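Lpg2148(MvcA) (Legionella pneumophila subsp. pneumophila str. Philadelphia 1, PDB 6K11) probably acts as a ubiquitin deamidase-type effector whose deubiquitinating activity regulates the host ubiquitin-conjugating enzyme UBE2N. Local coordinates at residues L135-N140 against N184-S189. Numbering follows the deposited sequence.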
# COMPACT_ATOMS: atom_id res chain seq x y z
N LEU A 135 6.43 10.33 23.58
CA LEU A 135 7.34 9.62 24.47
C LEU A 135 6.49 8.90 25.52
O LEU A 135 5.51 9.47 26.02
CB LEU A 135 8.30 10.61 25.15
CG LEU A 135 8.96 10.18 26.45
CD1 LEU A 135 9.97 9.07 26.18
CD2 LEU A 135 9.63 11.36 27.14
N VAL A 136 6.84 7.66 25.82
CA VAL A 136 6.13 6.87 26.83
C VAL A 136 7.11 6.50 27.93
O VAL A 136 8.12 5.83 27.67
CB VAL A 136 5.48 5.60 26.24
CG1 VAL A 136 4.85 4.77 27.35
CG2 VAL A 136 4.46 5.96 25.14
N LYS A 137 6.80 6.91 29.15
CA LYS A 137 7.57 6.50 30.32
C LYS A 137 6.95 5.23 30.89
O LYS A 137 5.74 5.20 31.18
CB LYS A 137 7.58 7.62 31.36
CG LYS A 137 8.42 7.33 32.55
CD LYS A 137 8.40 8.53 33.49
CE LYS A 137 8.53 8.09 34.93
NZ LYS A 137 8.55 9.27 35.84
N THR A 138 7.75 4.18 31.03
CA THR A 138 7.24 2.91 31.52
C THR A 138 8.30 2.20 32.36
O THR A 138 9.49 2.22 32.03
CB THR A 138 6.80 1.99 30.38
OG1 THR A 138 6.48 0.69 30.91
CG2 THR A 138 7.89 1.87 29.32
N LYS A 139 7.85 1.59 33.44
CA LYS A 139 8.73 0.74 34.24
C LYS A 139 9.19 -0.45 33.41
O LYS A 139 8.48 -0.94 32.53
CB LYS A 139 8.01 0.26 35.50
CG LYS A 139 7.81 1.34 36.56
CD LYS A 139 7.43 0.75 37.91
CE LYS A 139 7.40 1.80 39.02
NZ LYS A 139 8.61 2.68 39.04
N ASN A 140 10.41 -0.91 33.70
CA ASN A 140 10.95 -2.08 33.01
C ASN A 140 10.03 -3.28 33.16
O ASN A 140 9.86 -4.06 32.21
CB ASN A 140 12.35 -2.39 33.54
CG ASN A 140 13.16 -3.21 32.57
OD1 ASN A 140 12.68 -4.19 32.00
ND2 ASN A 140 14.41 -2.80 32.36
N ASN A 184 13.36 9.72 36.36
CA ASN A 184 12.88 10.37 37.57
C ASN A 184 12.72 11.88 37.43
O ASN A 184 12.16 12.52 38.33
CB ASN A 184 13.83 10.02 38.73
CG ASN A 184 13.72 8.56 39.12
OD1 ASN A 184 14.69 7.81 39.05
ND2 ASN A 184 12.52 8.14 39.53
N ALA A 185 13.18 12.48 36.33
CA ALA A 185 12.97 13.90 36.09
C ALA A 185 11.65 14.19 35.38
O ALA A 185 11.25 15.36 35.28
CB ALA A 185 14.12 14.49 35.26
N ILE A 186 10.98 13.16 34.88
CA ILE A 186 9.73 13.32 34.15
C ILE A 186 8.59 12.86 35.05
O ILE A 186 8.75 11.95 35.86
CB ILE A 186 9.80 12.55 32.82
CG1 ILE A 186 10.86 13.21 31.93
CG2 ILE A 186 8.44 12.53 32.11
CD1 ILE A 186 11.18 12.51 30.63
N GLY A 187 7.44 13.55 34.94
CA GLY A 187 6.28 13.27 35.75
C GLY A 187 5.60 11.93 35.50
O GLY A 187 6.25 10.96 35.07
N ASP A 188 4.29 11.87 35.74
CA ASP A 188 3.55 10.61 35.73
C ASP A 188 2.42 10.58 34.71
O ASP A 188 1.55 9.71 34.81
CB ASP A 188 2.99 10.30 37.12
CG ASP A 188 4.01 10.46 38.21
OD1 ASP A 188 5.04 9.74 38.17
OD2 ASP A 188 3.79 11.30 39.11
N SER A 189 2.39 11.51 33.76
CA SER A 189 1.36 11.44 32.73
C SER A 189 1.56 10.20 31.87
O SER A 189 2.63 9.57 31.86
CB SER A 189 1.38 12.71 31.86
OG SER A 189 1.28 13.87 32.67
O HOH W 1 4.50 8.39 29.76
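The backbones carrying Lys137 and Asp188 stay well apart, their CA atoms 7.9 Å from each other, and the gap is bridged by the Lys137 side chain and a water. CG of Lys137 lies anti to the backbone N (chi1 -176°), and the chain runs out extended until it bends at chi3. NZ then donates to two successive carbonyls, Ile186 O at 2.7 Å and Gly187 O at 3.0 Å. It stands above the Ile186 carbonyl plane, 44° out of it, and is tilted 34° from that of Gly187. A third bond, to Phe183 O, and a cation-pi contact with the Phe183 ring add to the grip on the ammonium, so strand 134-137 is tied to the last part of helix 176-185 and the residues that follow it, within the MvcA insertion domain. The exposed carboxylate of Asp188 is only near: its OD1 is 4.2 Å from NZ, too far for a salt bridge, and probably adds a weak favourable field. On the buried side Leu135 and Ile186 meet tip to tip, CD2 to CD1 at 4.0 Å, and both also pack on Leu155 and Ile214. The water accepts from Lys137 N at 2.8 Å and lies 3.0 Å from Ser189 O.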